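Local coordinates for protein enoyl-CoA hydratase (Mycobacterium tuberculosis, PDB 5KJP) that probably catalyses the hydration of enoyl-CoA thioesters in fatty acid metabolism, as a trimeric member of the crotonase superfamily, at residues 144-148 with 149-153; 157-160 with 161-164. All coordinates share one frame; numbering follows the deposited sequence. Where two conformers were deposited one is given.

Interaction 1: residues 144-148 with 149-153; sequences LVAGG and GGLLR
A146 O, G149 N and L151 N all grip one water: the water donates to A146 O at 2.6 Å and accepts from the two amides, the longer bond being that to L151 N at 3.1 Å. It thus stitches the inverse gamma turn centred on A146 to the start of helix 150-157. G149, the N-cap residue, has a positive phi (105°), where a side chain would collide with G148 O, so glycine is needed; its O accepts from R153 N at 2.8 Å. V145 and L151 cross at about a right angle, with V145 CG1 pressed to 3.5 Å from L151 CD1. V145 CG1 is anti to its backbone N (chi1 175°), which carries it to the leucine. L151 CG comes to 3.5 Å from A146 O. A second water joins G148 O to R153 NH1, 2.8 Å from the latter and in the guanidinium plane; R153 NH1 also donates to T97 O. The glycine-rich turn probably lies near the active site, as in crotonase relatives, and E119 OE2 accepts weakly from G148 N. With no side chain on G149 to cap the helix, the amides of G149 and L151 go to the water and that of G150 to the E119 carboxylate.

Interaction 2: residues 157-160 with 161-164; sequences RIPY and AIAM
I158 packs against A163 on the close-set side of this helix start: I158 CG1 lies 3.9 Å from A163 CB, and I158 CD1 comes to 3.6 Å from A163 N. The chi1 of 65° sets CG1 between the backbone N and carbonyl carbon, turning the chain toward the helix. I158 CD1 also meets I162 CG2, while I162 CG1 rests 4.0 Å from P159 CB; L181 packs on I158, P159 and I162. Between these apolar contacts P159, the N-cap residue of helix 160-169, offers its O to two amides. A163 N donates at 3.0 Å, almost straight (165°), closing the first helical turn, and I162 N adds a weak, bent bond. The next turn follows with M164 N to Y160 O at 2.9 Å. In contrast to the buried cluster of I158, I162 and A163, P159 and Y160 are partly exposed. Y160 and the selenomethionine M164 run side by side, both with CG anti to the backbone N. M164 bends at chi2 and chi3, bringing CE obliquely to the ring, 3.8 Å from Y160 CZ. The second subunit covers this pair: its R223 is hydrogen-bonded to Y160 OH, and its T220 and I219 pack on Y160 and M164.

How the interactions relate
Leaving strand 134-136, the chain runs through a loop into interaction 1, where residues 144-148 turn into helix 150-157. That helix ends at the loop that opens interaction 2, where 157-160 leads into helix 160-169. The two contacts are therefore in series, neither nested nor crossed, each closing a short local turn at the beginning of a helix; the centres of interactions 1 and 2 lie about 13 Å apart. Helix 150-157 joins them, and its L154 and P155 also pack on A163. Helix 116-123 meets R153, and R157 is bonded to L122 O. Both contacts also face the second subunit, so the successive helix starts lie along the trimer interface.

Interaction 1: residues 144-148 with 149-153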
loop_
_atom_site.group_PDB
_atom_site.type_symbol
_atom_site.label_atom_id
_atom_site.label_comp_id
_atom_site.label_asym_id
_atom_site.label_seq_id
_atom_site.Cartn_x
_atom_site.Cartn_y
_atom_site.Cartn_z
ATOM N N LEU A 144 -24.847 8.792 3.627
ATOM C CA LEU A 144 -24.356 7.842 4.623
ATOM C C LEU A 144 -22.880 7.525 4.412
ATOM O O LEU A 144 -22.246 8.034 3.493
ATOM C CB LEU A 144 -25.179 6.553 4.589
ATOM C CG LEU A 144 -26.654 6.736 4.971
ATOM C CD1 LEU A 144 -27.389 5.399 4.939
ATOM C CD2 LEU A 144 -26.786 7.401 6.341
ATOM N N VAL A 145 -22.341 6.672 5.271
ATOM C CA VAL A 145 -20.924 6.346 5.246
ATOM C C VAL A 145 -20.767 4.825 5.259
ATOM O O VAL A 145 -21.540 4.134 5.921
ATOM C CB VAL A 145 -20.200 6.990 6.451
ATOM C CG1 VAL A 145 -18.751 6.556 6.520
ATOM C CG2 VAL A 145 -20.311 8.517 6.383
ATOM N N ALA A 146 -19.800 4.303 4.509
ATOM C CA ALA A 146 -19.541 2.864 4.481
ATOM C C ALA A 146 -18.860 2.409 5.770
ATOM O O ALA A 146 -17.633 2.275 5.822
ATOM C CB ALA A 146 -18.689 2.495 3.273
ATOM N N GLY A 147 -19.662 2.152 6.797
ATOM C CA GLY A 147 -19.145 1.819 8.119
ATOM C C GLY A 147 -18.934 0.342 8.430
ATOM O O GLY A 147 -18.663 -0.026 9.580
ATOM N N GLY A 148 -19.047 -0.513 7.422
ATOM C CA GLY A 148 -18.898 -1.941 7.645
ATOM C C GLY A 148 -17.492 -2.417 7.326
ATOM O O GLY A 148 -17.282 -3.587 7.011
ATOM N N GLY A 149 -16.527 -1.507 7.392
ATOM C CA GLY A 149 -15.140 -1.862 7.144
ATOM C C GLY A 149 -14.625 -1.392 5.799
ATOM O O GLY A 149 -13.426 -1.473 5.525
ATOM N N GLY A 150 -15.525 -0.896 4.955
ATOM C CA GLY A 150 -15.144 -0.394 3.645
ATOM C C GLY A 150 -14.064 0.671 3.723
ATOM O O GLY A 150 -13.055 0.598 3.023
ATOM N N LEU A 151 -14.265 1.655 4.592
ATOM C CA LEU A 151 -13.312 2.751 4.713
ATOM C C LEU A 151 -12.046 2.318 5.440
ATOM O O LEU A 151 -10.990 2.914 5.256
ATOM C CB LEU A 151 -13.947 3.929 5.437
ATOM C CG LEU A 151 -15.193 4.513 4.779
ATOM C CD1 LEU A 151 -15.540 5.813 5.476
ATOM C CD2 LEU A 151 -14.952 4.718 3.278
ATOM N N LEU A 152 -12.158 1.287 6.272
ATOM C CA LEU A 152 -11.020 0.815 7.051
ATOM C C LEU A 152 -10.140 -0.143 6.257
ATOM O O LEU A 152 -8.946 -0.263 6.530
ATOM C CB LEU A 152 -11.496 0.128 8.335
ATOM C CG LEU A 152 -12.355 0.977 9.267
ATOM C CD1 LEU A 152 -12.829 0.152 10.460
ATOM C CD2 LEU A 152 -11.596 2.228 9.726
ATOM N N ARG A 153 -10.722 -0.822 5.275
ATOM C CA ARG A 153 -9.985 -1.855 4.553
ATOM C C ARG A 153 -9.630 -1.494 3.107
ATOM O O ARG A 153 -8.549 -1.848 2.640
ATOM C CB ARG A 153 -10.775 -3.165 4.577
ATOM C CG ARG A 153 -10.837 -3.780 5.972
ATOM C CD ARG A 153 -11.770 -4.985 6.052
ATOM N NE ARG A 153 -11.697 -5.580 7.387
ATOM C CZ ARG A 153 -12.750 -5.924 8.121
ATOM N NH1 ARG A 153 -13.977 -5.743 7.656
ATOM N NH2 ARG A 153 -12.569 -6.452 9.328
HETATM O O HOH W 1 -15.759 1.238 7.261
HETATM O O HOH W 2 -15.280 -4.929 5.374
#

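Interaction 2: residues 157-160 with 161-164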
loop_
_atom_site.group_PDB
_atom_site.type_symbol
_atom_site.label_atom_id
_atom_site.label_comp_id
_atom_site.label_asym_id
_atom_site.label_seq_id
_atom_site.Cartn_x
_atom_site.Cartn_y
_atom_site.Cartn_z
ATOM N N ARG A 157 -6.107 -2.113 0.633
ATOM C CA ARG A 157 -6.120 -3.134 -0.411
ATOM C C ARG A 157 -5.735 -2.567 -1.775
ATOM O O ARG A 157 -5.171 -3.272 -2.608
ATOM C CB ARG A 157 -7.501 -3.790 -0.494
ATOM C CG ARG A 157 -7.845 -4.686 0.694
ATOM C CD ARG A 157 -7.277 -6.100 0.533
ATOM N NE ARG A 157 -8.275 -7.064 0.056
ATOM C CZ ARG A 157 -9.215 -7.616 0.824
ATOM N NH1 ARG A 157 -9.291 -7.291 2.109
ATOM N NH2 ARG A 157 -10.083 -8.488 0.306
ATOM N N ILE A 158 -6.068 -1.298 -2.004
ATOM C CA ILE A 158 -5.764 -0.620 -3.263
ATOM C C ILE A 158 -5.045 0.686 -2.942
ATOM O O ILE A 158 -4.969 1.061 -1.770
ATOM C CB ILE A 158 -7.053 -0.353 -4.091
ATOM C CG1 ILE A 158 -7.972 0.636 -3.367
ATOM C CG2 ILE A 158 -7.777 -1.662 -4.400
ATOM C CD1 ILE A 158 -9.183 1.059 -4.211
ATOM N N PRO A 159 -4.483 1.369 -3.962
ATOM C CA PRO A 159 -3.762 2.597 -3.609
ATOM C C PRO A 159 -4.670 3.590 -2.895
ATOM O O PRO A 159 -5.839 3.742 -3.257
ATOM C CB PRO A 159 -3.296 3.138 -4.964
ATOM C CG PRO A 159 -3.186 1.908 -5.832
ATOM C CD PRO A 159 -4.345 1.050 -5.396
ATOM N N TYR A 160 -4.123 4.207 -1.855
ATOM C CA TYR A 160 -4.843 5.107 -0.965
ATOM C C TYR A 160 -5.738 6.112 -1.690
ATOM O O TYR A 160 -6.906 6.286 -1.333
ATOM C CB TYR A 160 -3.824 5.840 -0.088
ATOM C CG TYR A 160 -4.395 6.906 0.826
ATOM C CD1 TYR A 160 -4.592 8.205 0.371
ATOM C CD2 TYR A 160 -4.708 6.621 2.148
ATOM C CE1 TYR A 160 -5.104 9.186 1.197
ATOM C CE2 TYR A 160 -5.212 7.607 2.991
ATOM C CZ TYR A 160 -5.410 8.886 2.505
ATOM O OH TYR A 160 -5.920 9.879 3.317
ATOM N N ALA A 161 -5.197 6.771 -2.707
ATOM C CA ALA A 161 -5.923 7.844 -3.375
ATOM C C ALA A 161 -7.104 7.315 -4.183
ATOM O O ALA A 161 -8.104 8.015 -4.348
ATOM C CB ALA A 161 -4.987 8.636 -4.278
ATOM N N ILE A 162 -6.974 6.095 -4.704
ATOM C CA ILE A 162 -8.060 5.497 -5.469
ATOM C C ILE A 162 -9.165 5.076 -4.503
ATOM O O ILE A 162 -10.353 5.226 -4.798
ATOM C CB ILE A 162 -7.600 4.285 -6.311
ATOM C CG1 ILE A 162 -6.358 4.636 -7.149
ATOM C CG2 ILE A 162 -8.743 3.796 -7.199
ATOM C CD1 ILE A 162 -6.528 5.871 -8.021
ATOM N N ALA A 163 -8.772 4.569 -3.341
ATOM C CA ALA A 163 -9.746 4.247 -2.302
ATOM C C ALA A 163 -10.504 5.509 -1.863
ATOM O O ALA A 163 -11.726 5.490 -1.739
ATOM C CB ALA A 163 -9.056 3.584 -1.116
HETATM N N MSE A 164 -9.768 6.599 -1.646
HETATM C CA MSE A 164 -10.363 7.908 -1.351
HETATM C C MSE A 164 -11.356 8.324 -2.436
HETATM O O MSE A 164 -12.489 8.733 -2.143
HETATM C CB MSE A 164 -9.268 8.978 -1.206
HETATM C CG MSE A 164 -9.776 10.384 -0.847
HETATM SE SE MSE A 164 -10.499 10.488 0.977
HETATM C CE MSE A 164 -8.797 10.452 1.956
#